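Local structure of geranylgeranyl pyrophosphate synthase (3QQV) at residues Ala201-Glu206 with Gly280-Leu285; Phe214-Tyr219 with Ile251-Arg256; Leu105-Ile110 with Ala151-Leu156. The protein probably condenses allylic and isopentenyl diphosphates into longer prenyl diphosphates in isoprenoid biosynthesis, with magnesium ions bound in its active site. All coordinates share one frame; numbering follows the deposited sequence. Where two conformers were deposited one is given.

Interaction 1: residues Ala201-Glu206 with Gly280-Leu285; sequences ANESVE and GKRTVL. With DMA (dimethylallyl diphosphate), chain E.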
loop_
_atom_site.group_PDB
_atom_site.type_symbol
_atom_site.label_atom_id
_atom_site.label_comp_id
_atom_site.label_asym_id
_atom_site.label_seq_id
_atom_site.Cartn_x
_atom_site.Cartn_y
_atom_site.Cartn_z
ATOM N N ALA A 201 16.143 -3.593 -19.596
ATOM C CA ALA A 201 16.869 -2.515 -20.293
ATOM C C ALA A 201 16.216 -2.140 -21.627
ATOM O O ALA A 201 16.887 -2.056 -22.661
ATOM C CB ALA A 201 18.349 -2.884 -20.478
ATOM N N ASN A 202 14.899 -1.930 -21.583
ATOM C CA ASN A 202 14.080 -1.744 -22.782
ATOM C C ASN A 202 14.343 -0.413 -23.489
ATOM O O ASN A 202 14.731 0.571 -22.860
ATOM C CB ASN A 202 12.595 -1.917 -22.439
ATOM C CG ASN A 202 11.711 -2.020 -23.669
ATOM O OD1 ASN A 202 11.277 -1.005 -24.220
ATOM N ND2 ASN A 202 11.432 -3.246 -24.100
ATOM N N GLU A 203 14.151 -0.408 -24.805
ATOM C CA GLU A 203 14.501 0.731 -25.644
ATOM C C GLU A 203 13.404 1.089 -26.650
ATOM O O GLU A 203 13.631 1.908 -27.554
ATOM C CB GLU A 203 15.820 0.460 -26.378
ATOM C CG GLU A 203 17.061 0.556 -25.500
ATOM C CD GLU A 203 18.312 0.065 -26.201
ATOM O OE1 GLU A 203 18.403 0.227 -27.438
ATOM O OE2 GLU A 203 19.204 -0.481 -25.514
ATOM N N SER A 204 12.233 0.463 -26.508
ATOM C CA SER A 204 11.093 0.805 -27.351
ATOM C C SER A 204 10.419 2.065 -26.818
ATOM O O SER A 204 10.219 2.218 -25.609
ATOM C CB SER A 204 10.098 -0.354 -27.452
ATOM O OG SER A 204 9.468 -0.602 -26.211
ATOM N N VAL A 205 10.100 2.973 -27.737
ATOM C CA VAL A 205 9.454 4.233 -27.401
ATOM C C VAL A 205 8.043 3.943 -26.895
ATOM O O VAL A 205 7.619 4.493 -25.870
ATOM C CB VAL A 205 9.395 5.189 -28.620
ATOM C CG1 VAL A 205 8.943 6.583 -28.191
ATOM C CG2 VAL A 205 10.751 5.266 -29.316
ATOM N N GLU A 206 7.358 3.037 -27.599
ATOM C CA GLU A 206 5.961 2.678 -27.338
ATOM C C GLU A 206 5.682 2.095 -25.954
ATOM O O GLU A 206 4.607 2.327 -25.401
ATOM C CB GLU A 206 5.434 1.735 -28.420
ATOM C CG GLU A 206 5.111 2.434 -29.732
ATOM C CD GLU A 206 4.389 1.535 -30.718
ATOM O OE1 GLU A 206 4.485 1.800 -31.934
ATOM O OE2 GLU A 206 3.725 0.566 -30.284
ATOM N N GLY A 280 18.923 5.362 -13.939
ATOM C CA GLY A 280 18.835 4.620 -15.196
ATOM C C GLY A 280 17.415 4.447 -15.686
ATOM O O GLY A 280 17.044 3.372 -16.164
ATOM N N LYS A 281 16.628 5.515 -15.571
ATOM C CA LYS A 281 15.212 5.495 -15.928
ATOM C C LYS A 281 15.025 5.376 -17.437
ATOM O O LYS A 281 15.716 6.044 -18.208
ATOM C CB LYS A 281 14.533 6.756 -15.401
ATOM C CG LYS A 281 13.034 6.638 -15.262
ATOM C CD LYS A 281 12.454 7.927 -14.721
ATOM C CE LYS A 281 10.945 7.883 -14.744
ATOM N NZ LYS A 281 10.365 9.238 -14.553
ATOM N N ARG A 282 14.098 4.520 -17.854
ATOM C CA ARG A 282 13.885 4.266 -19.277
ATOM C C ARG A 282 12.856 5.230 -19.875
ATOM O O ARG A 282 11.728 4.849 -20.213
ATOM C CB ARG A 282 13.501 2.804 -19.546
ATOM C CG ARG A 282 14.262 1.746 -18.733
ATOM C CD ARG A 282 15.793 1.810 -18.843
ATOM N NE ARG A 282 16.295 1.459 -20.170
ATOM C CZ ARG A 282 17.583 1.283 -20.465
ATOM N NH1 ARG A 282 17.935 0.972 -21.704
ATOM N NH2 ARG A 282 18.524 1.415 -19.533
ATOM N N THR A 283 13.279 6.482 -20.016
ATOM C CA THR A 283 12.441 7.551 -20.535
ATOM C C THR A 283 12.297 7.436 -22.048
ATOM O O THR A 283 13.009 6.654 -22.686
ATOM C CB THR A 283 13.043 8.916 -20.173
ATOM O OG1 THR A 283 14.339 9.042 -20.779
ATOM C CG2 THR A 283 13.183 9.047 -18.658
ATOM N N VAL A 284 11.364 8.201 -22.619
ATOM C CA VAL A 284 11.234 8.329 -24.072
ATOM C C VAL A 284 12.485 9.028 -24.652
ATOM O O VAL A 284 12.975 8.652 -25.721
ATOM C CB VAL A 284 9.928 9.083 -24.458
ATOM C CG1 VAL A 284 9.950 9.573 -25.906
ATOM C CG2 VAL A 284 8.712 8.198 -24.224
ATOM N N LEU A 285 12.997 10.017 -23.921
ATOM C CA LEU A 285 14.241 10.708 -24.261
ATOM C C LEU A 285 15.408 9.734 -24.490
ATOM O O LEU A 285 16.076 9.806 -25.525
ATOM C CB LEU A 285 14.614 11.720 -23.174
ATOM C CG LEU A 285 16.001 12.374 -23.290
ATOM C CD1 LEU A 285 16.054 13.402 -24.423
ATOM C CD2 LEU A 285 16.434 12.998 -21.978
HETATM C C1 DMA E . 7.325 8.721 -9.541
HETATM O O1 DMA E . 8.037 7.937 -10.481
HETATM C C2 DMA E . 6.138 7.920 -9.065
HETATM C C3 DMA E . 4.992 8.002 -9.732
HETATM C C4 DMA E . 4.917 8.856 -10.938
HETATM C C5 DMA E . 3.786 7.243 -9.327
HETATM P PA DMA E . 9.358 8.482 -11.148
HETATM O O1A DMA E . 10.516 7.819 -10.486
HETATM O O2A DMA E . 9.063 8.433 -12.588
HETATM O O3A DMA E . 9.193 9.983 -10.687
HETATM P PB DMA E . 10.326 10.697 -9.895
HETATM O O1B DMA E . 9.642 11.926 -9.451
HETATM O O2B DMA E . 11.342 10.908 -10.933
HETATM O O3B DMA E . 10.825 9.778 -8.884
#
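Arg282 reaches from the loop ahead of helix 284-294 to the backbone carbonyl of Asn202, just ahead of helix 205-231. Its NE gives a hydrogen bond of 3.2 Å to Asn202 O, fairly straight at 158°, which falls on a lone pair of the carbonyl and lies almost in the guanidinium plane. NH1 of Arg282 adds a weak bond to the same oxygen. The peptide of Ala201 supports the group from one face, with Ala201 CA 3.8 Å above the plane, while CG of Glu203 meets the guanidinium at its edge, 3.9 Å from Arg282 NH1. The carboxylate of Glu203 stays beyond salt-bridge distance of the arginine and pairs instead with Arg305. Further along both segments, CG1 of Val205 packs against CG1 of Val284 at 3.9 Å, the two side chains crossing at about a right angle.

The Asn202 side chain shapes the loop that presents Asn202 O. Asn202 OD1 accepts from Ser204 N at 2.9 Å in an Asx turn leading to the N-cap of helix 205-231. Arg282 sits at the centre of an inverse gamma turn. Beside it, extended Lys281 points NZ at O2A of the dimethylallyl diphosphate whose phosphates bind the magnesium ions; the modelled 2.5 Å is shorter than expected and doubtful. Two helix starts are thus joined beside the diphosphate site in the helical fold of the polyprenyl (FPP/GGPP) synthases.

Interaction 2: residues Phe214-Tyr219 with Ile251-Arg256; sequences FKTAAY and IAFQLR. With DMA (dimethylallyl diphosphate), chain E; DMA (dimethylallyl diphosphate), chain D.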
loop_
_atom_site.group_PDB
_atom_site.type_symbol
_atom_site.label_atom_id
_atom_site.label_comp_id
_atom_site.label_asym_id
_atom_site.label_seq_id
_atom_site.Cartn_x
_atom_site.Cartn_y
_atom_site.Cartn_z
ATOM N N PHE A 214 -0.023 5.863 -18.193
ATOM C CA PHE A 214 -0.650 5.266 -17.017
ATOM C C PHE A 214 -0.068 5.723 -15.672
ATOM O O PHE A 214 -0.826 6.085 -14.756
ATOM C CB PHE A 214 -0.650 3.738 -17.141
ATOM C CG PHE A 214 -1.574 3.223 -18.212
ATOM C CD1 PHE A 214 -2.957 3.336 -18.069
ATOM C CD2 PHE A 214 -1.069 2.630 -19.363
ATOM C CE1 PHE A 214 -3.823 2.861 -19.055
ATOM C CE2 PHE A 214 -1.924 2.157 -20.361
ATOM C CZ PHE A 214 -3.303 2.266 -20.201
ATOM N N LYS A 215 1.262 5.711 -15.560
ATOM C CA LYS A 215 1.964 6.123 -14.336
ATOM C C LYS A 215 1.869 7.637 -14.097
ATOM O O LYS A 215 1.878 8.089 -12.951
ATOM C CB LYS A 215 3.434 5.671 -14.386
ATOM C CG LYS A 215 4.278 5.946 -13.132
ATOM C CD LYS A 215 5.769 5.959 -13.460
ATOM C CE LYS A 215 6.139 7.124 -14.382
ATOM N NZ LYS A 215 7.554 7.047 -14.855
ATOM N N THR A 216 1.760 8.417 -15.172
ATOM C CA THR A 216 1.715 9.871 -15.024
ATOM C C THR A 216 0.421 10.527 -15.508
ATOM O O THR A 216 -0.285 11.104 -14.700
ATOM C CB THR A 216 2.961 10.564 -15.634
ATOM O OG1 THR A 216 4.132 10.071 -14.976
ATOM C CG2 THR A 216 2.893 12.079 -15.432
ATOM N N ALA A 217 0.118 10.442 -16.804
ATOM C CA ALA A 217 -1.024 11.169 -17.388
ATOM C C ALA A 217 -2.364 10.900 -16.682
ATOM O O ALA A 217 -3.029 11.831 -16.215
ATOM C CB ALA A 217 -1.137 10.881 -18.877
ATOM N N ALA A 218 -2.742 9.628 -16.591
ATOM C CA ALA A 218 -3.993 9.239 -15.936
ATOM C C ALA A 218 -4.008 9.743 -14.496
ATOM O O ALA A 218 -4.898 10.471 -14.069
ATOM C CB ALA A 218 -4.145 7.730 -15.971
ATOM N N TYR A 219 -2.947 9.406 -13.789
ATOM C CA TYR A 219 -2.814 9.657 -12.380
ATOM C C TYR A 219 -2.660 11.134 -12.004
ATOM O O TYR A 219 -3.189 11.579 -10.993
ATOM C CB TYR A 219 -1.599 8.867 -11.922
ATOM C CG TYR A 219 -1.093 9.214 -10.562
ATOM C CD1 TYR A 219 -1.907 9.071 -9.442
ATOM C CD2 TYR A 219 0.221 9.639 -10.385
ATOM C CE1 TYR A 219 -1.440 9.369 -8.190
ATOM C CE2 TYR A 219 0.705 9.924 -9.132
ATOM C CZ TYR A 219 -0.141 9.792 -8.044
ATOM O OH TYR A 219 0.307 10.086 -6.796
ATOM N N ILE A 251 0.860 13.515 -20.619
ATOM C CA ILE A 251 2.028 12.935 -21.299
ATOM C C ILE A 251 3.134 13.989 -21.470
ATOM O O ILE A 251 4.290 13.739 -21.119
ATOM C CB ILE A 251 1.641 12.281 -22.643
ATOM C CG1 ILE A 251 0.813 11.013 -22.380
ATOM C CG2 ILE A 251 2.894 11.929 -23.481
ATOM C CD1 ILE A 251 0.067 10.513 -23.588
ATOM N N ALA A 252 2.753 15.171 -21.957
ATOM C CA ALA A 252 3.670 16.306 -22.096
ATOM C C ALA A 252 4.333 16.671 -20.767
ATOM O O ALA A 252 5.540 16.934 -20.721
ATOM C CB ALA A 252 2.938 17.504 -22.694
ATOM N N PHE A 253 3.550 16.636 -19.688
ATOM C CA PHE A 253 4.050 16.871 -18.333
ATOM C C PHE A 253 5.175 15.900 -17.963
ATOM O O PHE A 253 6.200 16.318 -17.418
ATOM C CB PHE A 253 2.892 16.776 -17.324
ATOM C CG PHE A 253 3.310 16.849 -15.876
ATOM C CD1 PHE A 253 3.508 18.074 -15.255
ATOM C CD2 PHE A 253 3.463 15.686 -15.118
ATOM C CE1 PHE A 253 3.871 18.144 -13.901
ATOM C CE2 PHE A 253 3.835 15.747 -13.772
ATOM C CZ PHE A 253 4.038 16.984 -13.164
ATOM N N GLN A 254 4.981 14.617 -18.256
ATOM C CA GLN A 254 6.004 13.612 -18.001
ATOM C C GLN A 254 7.236 13.811 -18.876
ATOM O O GLN A 254 8.357 13.707 -18.389
ATOM C CB GLN A 254 5.456 12.192 -18.196
ATOM C CG GLN A 254 6.443 11.082 -17.802
ATOM C CD GLN A 254 7.008 11.264 -16.410
ATOM O OE1 GLN A 254 6.267 11.489 -15.460
ATOM N NE2 GLN A 254 8.327 11.178 -16.284
ATOM N N LEU A 255 7.015 14.085 -20.162
ATOM C CA LEU A 255 8.113 14.372 -21.089
ATOM C C LEU A 255 8.941 15.568 -20.632
ATOM O O LEU A 255 10.175 15.526 -20.702
ATOM C CB LEU A 255 7.612 14.553 -22.531
ATOM C CG LEU A 255 6.962 13.351 -23.227
ATOM C CD1 LEU A 255 6.430 13.737 -24.592
ATOM C CD2 LEU A 255 7.914 12.171 -23.342
ATOM N N ARG A 256 8.273 16.607 -20.120
ATOM C CA ARG A 256 8.970 17.755 -19.533
ATOM C C ARG A 256 9.798 17.351 -18.317
ATOM O O ARG A 256 10.940 17.805 -18.161
ATOM C CB ARG A 256 8.000 18.888 -19.170
ATOM C CG ARG A 256 8.622 20.058 -18.360
ATOM C CD ARG A 256 9.721 20.821 -19.157
ATOM N NE ARG A 256 9.189 21.265 -20.438
ATOM C CZ ARG A 256 9.895 21.461 -21.548
ATOM N NH1 ARG A 256 11.211 21.290 -21.562
ATOM N NH2 ARG A 256 9.267 21.849 -22.654
HETATM C C1 DMA E . 7.325 8.721 -9.541
HETATM O O1 DMA E . 8.037 7.937 -10.481
HETATM C C2 DMA E . 6.138 7.920 -9.065
HETATM C C3 DMA E . 4.992 8.002 -9.732
HETATM C C4 DMA E . 4.917 8.856 -10.938
HETATM C C5 DMA E . 3.786 7.243 -9.327
HETATM P PA DMA E . 9.358 8.482 -11.148
HETATM O O1A DMA E . 10.516 7.819 -10.486
HETATM O O2A DMA E . 9.063 8.433 -12.588
HETATM O O3A DMA E . 9.193 9.983 -10.687
HETATM P PB DMA E . 10.326 10.697 -9.895
HETATM O O1B DMA E . 9.642 11.926 -9.451
HETATM O O2B DMA E . 11.342 10.908 -10.933
HETATM O O3B DMA E . 10.825 9.778 -8.884
HETATM C C1 DMA D . 5.855 13.444 -9.355
HETATM O O1 DMA D . 4.894 14.472 -9.510
HETATM C C2 DMA D . 6.532 13.249 -10.664
HETATM C C3 DMA D . 6.020 12.483 -11.599
HETATM C C4 DMA D . 4.740 11.781 -11.391
HETATM C C5 DMA D . 6.743 12.357 -12.893
HETATM P PA DMA D . 5.051 15.902 -8.899
HETATM O O1A DMA D . 3.718 16.489 -8.947
HETATM O O2A DMA D . 6.125 16.476 -9.700
HETATM O O3A DMA D . 5.542 15.710 -7.384
HETATM P PB DMA D . 5.307 16.639 -6.128
HETATM O O1B DMA D . 6.608 16.639 -5.485
HETATM O O2B DMA D . 4.276 15.974 -5.322
HETATM O O3B DMA D . 4.821 17.929 -6.610
#
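Thr216 and Gln254 face each other where helices 214-219 and 251-256 cross steeply, the axes of these short segments 8.3 Å apart with 133° between their N-to-C directions, and the first is widened by a pi-type turn. The closest backbone approach joins Ala217 to Ile251, CA to CA 5.3 Å, where the small methyl of Ala217 lies 3.7 Å from Ile251 N and also touches CG1 of Ile251.

Thr216 uses both branches. Its OG1, anti to the carbonyl carbon (chi1 -60°), donates to Gln254 OE1, although the exact place of that oxygen is doubtful. Its methyl CG2 meets the Phe253 ring at the edge, in the ring plane, 3.7 Å from CD2 of Phe253. NE2 of Gln254 is bonded to Asp258 OD1. Next to Thr216, Lys215 holds CG anti to its backbone N, 3.7 Å from C4 of one dimethylallyl diphosphate, and a bend at chi3 turns NZ to donate to O2A of the same ligand at 3.1 Å.

Helix 170-199 packs beside Lys215 and Tyr219, whereas helix 329-346 lies against Ile251 and Leu255, which places the pair in the buried helical core next to both ligands.

Interaction 3: residues Leu105-Ile110 with Ala151-Leu156; sequences LIHDDI and AGDMAL. With MG (magnesium ion), chain B; MG (magnesium ion), chain C; DMA (dimethylallyl diphosphate), chain E.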
loop_
_atom_site.group_PDB
_atom_site.type_symbol
_atom_site.label_atom_id
_atom_site.label_comp_id
_atom_site.label_asym_id
_atom_site.label_seq_id
_atom_site.Cartn_x
_atom_site.Cartn_y
_atom_site.Cartn_z
ATOM N N LEU A 105 5.254 8.101 -4.018
ATOM C CA LEU A 105 6.604 8.680 -3.934
ATOM C C LEU A 105 7.503 7.948 -2.935
ATOM O O LEU A 105 8.647 7.636 -3.259
ATOM C CB LEU A 105 6.566 10.189 -3.630
ATOM C CG LEU A 105 5.915 11.106 -4.678
ATOM C CD1 LEU A 105 6.118 12.561 -4.313
ATOM C CD2 LEU A 105 6.434 10.830 -6.081
ATOM N N ILE A 106 6.984 7.676 -1.737
ATOM C CA ILE A 106 7.728 6.928 -0.716
ATOM C C ILE A 106 8.178 5.550 -1.223
ATOM O O ILE A 106 9.332 5.164 -1.033
ATOM C CB ILE A 106 6.917 6.777 0.586
ATOM C CG1 ILE A 106 6.758 8.132 1.271
ATOM C CG2 ILE A 106 7.604 5.825 1.537
ATOM C CD1 ILE A 106 5.850 8.113 2.488
ATOM N N HIS A 107 7.277 4.835 -1.893
ATOM C CA HIS A 107 7.587 3.510 -2.429
ATOM C C HIS A 107 8.466 3.576 -3.673
ATOM O O HIS A 107 9.372 2.757 -3.840
ATOM C CB HIS A 107 6.308 2.725 -2.714
ATOM C CG HIS A 107 5.602 2.253 -1.481
ATOM N ND1 HIS A 107 4.503 1.424 -1.526
ATOM C CD2 HIS A 107 5.844 2.485 -0.170
ATOM C CE1 HIS A 107 4.097 1.171 -0.296
ATOM N NE2 HIS A 107 4.895 1.799 0.545
ATOM N N ASP A 108 8.204 4.563 -4.531
ATOM C CA ASP A 108 9.032 4.824 -5.711
ATOM C C ASP A 108 10.487 5.086 -5.342
ATOM O O ASP A 108 11.392 4.627 -6.037
ATOM C CB ASP A 108 8.488 6.023 -6.484
ATOM C CG ASP A 108 9.143 6.197 -7.825
ATOM O OD1 ASP A 108 9.943 7.146 -7.961
ATOM O OD2 ASP A 108 8.861 5.392 -8.741
ATOM N N ASP A 109 10.694 5.820 -4.248
ATOM C CA ASP A 109 12.028 6.186 -3.794
ATOM C C ASP A 109 12.804 5.011 -3.221
ATOM O O ASP A 109 14.030 4.993 -3.317
ATOM C CB ASP A 109 11.980 7.348 -2.792
ATOM C CG ASP A 109 11.670 8.691 -3.459
ATOM O OD1 ASP A 109 11.155 9.581 -2.759
ATOM O OD2 ASP A 109 11.931 8.860 -4.679
ATOM N N ILE A 110 12.098 4.047 -2.625
ATOM C CA ILE A 110 12.712 2.781 -2.207
ATOM C C ILE A 110 13.159 1.997 -3.441
ATOM O O ILE A 110 14.312 1.572 -3.533
ATOM C CB ILE A 110 11.743 1.914 -1.358
ATOM C CG1 ILE A 110 11.399 2.608 -0.043
ATOM C CG2 ILE A 110 12.341 0.535 -1.071
ATOM C CD1 ILE A 110 10.116 2.094 0.587
ATOM N N ALA A 151 4.817 3.124 5.984
ATOM C CA ALA A 151 4.416 4.529 5.937
ATOM C C ALA A 151 3.612 4.799 4.671
ATOM O O ALA A 151 2.591 5.470 4.720
ATOM C CB ALA A 151 5.631 5.459 6.024
ATOM N N GLY A 152 4.073 4.246 3.555
ATOM C CA GLY A 152 3.345 4.308 2.289
ATOM C C GLY A 152 1.994 3.606 2.321
ATOM O O GLY A 152 1.022 4.107 1.756
ATOM N N ASP A 153 1.937 2.449 2.986
ATOM C CA ASP A 153 0.694 1.678 3.125
ATOM C C ASP A 153 -0.348 2.464 3.916
ATOM O O ASP A 153 -1.518 2.520 3.530
ATOM C CB ASP A 153 0.960 0.333 3.808
ATOM C CG ASP A 153 1.807 -0.594 2.969
ATOM O OD1 ASP A 153 2.058 -0.284 1.784
ATOM O OD2 ASP A 153 2.217 -1.648 3.498
HETATM N N MSE A 154 0.103 3.078 5.009
HETATM C CA MSE A 154 -0.719 3.965 5.824
HETATM C C MSE A 154 -1.254 5.152 5.019
HETATM O O MSE A 154 -2.421 5.510 5.150
HETATM C CB MSE A 154 0.074 4.454 7.031
HETATM C CG MSE A 154 -0.748 5.137 8.089
HETATM SE SE MSE A 154 -1.939 3.890 9.028
HETATM C CE MSE A 154 -0.775 3.385 10.536
ATOM N N ALA A 155 -0.401 5.735 4.177
ATOM C CA ALA A 155 -0.793 6.862 3.330
ATOM C C ALA A 155 -1.912 6.451 2.368
ATOM O O ALA A 155 -2.908 7.153 2.225
ATOM C CB ALA A 155 0.410 7.370 2.556
ATOM N N LEU A 156 -1.742 5.293 1.734
ATOM C CA LEU A 156 -2.716 4.759 0.795
ATOM C C LEU A 156 -4.070 4.456 1.465
ATOM O O LEU A 156 -5.130 4.760 0.925
ATOM C CB LEU A 156 -2.142 3.520 0.097
ATOM C CG LEU A 156 -2.975 2.824 -0.982
ATOM C CD1 LEU A 156 -3.476 3.804 -2.055
ATOM C CD2 LEU A 156 -2.167 1.701 -1.606
HETATM MG MG MG B . 10.149 5.563 -10.613
HETATM MG MG MG C . 11.645 8.034 -8.924
HETATM C C1 DMA E . 7.325 8.721 -9.541
HETATM O O1 DMA E . 8.037 7.937 -10.481
HETATM C C2 DMA E . 6.138 7.920 -9.065
HETATM C C3 DMA E . 4.992 8.002 -9.732
HETATM C C4 DMA E . 4.917 8.856 -10.938
HETATM C C5 DMA E . 3.786 7.243 -9.327
HETATM P PA DMA E . 9.358 8.482 -11.148
HETATM O O1A DMA E . 10.516 7.819 -10.486
HETATM O O2A DMA E . 9.063 8.433 -12.588
HETATM O O3A DMA E . 9.193 9.983 -10.687
HETATM P PB DMA E . 10.326 10.697 -9.895
HETATM O O1B DMA E . 9.642 11.926 -9.451
HETATM O O2B DMA E . 11.342 10.908 -10.933
HETATM O O3B DMA E . 10.825 9.778 -8.884
HETATM O O HOH W 1 12.465 8.083 -7.128
HETATM O O HOH W 2 8.686 5.414 -11.812
HETATM O O HOH W 3 11.763 5.032 -12.076
HETATM O O HOH W 4 13.204 8.380 -10.931
#
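His107 and Asp153 both carry CG anti to their own carbonyl carbon (chi1 -72° in His107), torsions that bring the imidazole edge up to the carboxylate. CE1 of His107 comes 3.3 Å from Asp153 OD1, which lies in the ring plane, and the ring and carboxylate planes stand 83° apart. NE2 of His107 lies directly against the glycine backbone, 3.4 Å from CA of Gly152. Ile106 packs more loosely alongside, with CD1 4.4 Å from CB of Ala151.

About a quarter turn round helix 97-111, Asp108 has CG anti to its backbone N (chi1 -170°), which turns the carboxylate toward the metals. It bridges them: OD1 binds one magnesium at 2.1 Å and OD2 the other at 2.3 Å, and O1A of dimethylallyl diphosphate is shared by both ions. Asp112 also ligates magnesium. Asp109 works in the second shell, its OD2 accepting from a metal-bound water at 2.6 Å while it also pairs with Arg117.

Both nitrogens of the histidine are engaged: NE2 is bonded to Ile149 O, and ND1 to Asp153 OD2 of the second subunit, a pairing repeated reciprocally. With an acceptor at each nitrogen, the ring is probably doubly protonated. One helix serves two chemistries: on one face a two-magnesium site, consistent with a DDxxD motif, that would neutralise diphosphate charge, and on a neighbouring one a polar link across the dimer interface.

From the N terminus, the chain first closes a loop at interaction 3, where helix 97-111, which carries part of the metal-binding cluster, meets helix 140-164 after about 40 intervening residues. Interaction 1 opens only after that, and its long loop from 201-206 to 280-285 encloses the shorter one of interaction 2, from 214-219 to 251-256. Interactions 1 and 2 touch directly: Lys281 NZ lies 3.3 Å from Gln254 NE2, and Val284 packs on Leu255. Helix 205-231 serves both. Interaction 3 touches neither, its nearest atoms about 6 Å from interaction 2, yet all three converge on one dimethylallyl diphosphate, tying the metal-binding helix to the lysine-bearing segments around the diphosphate.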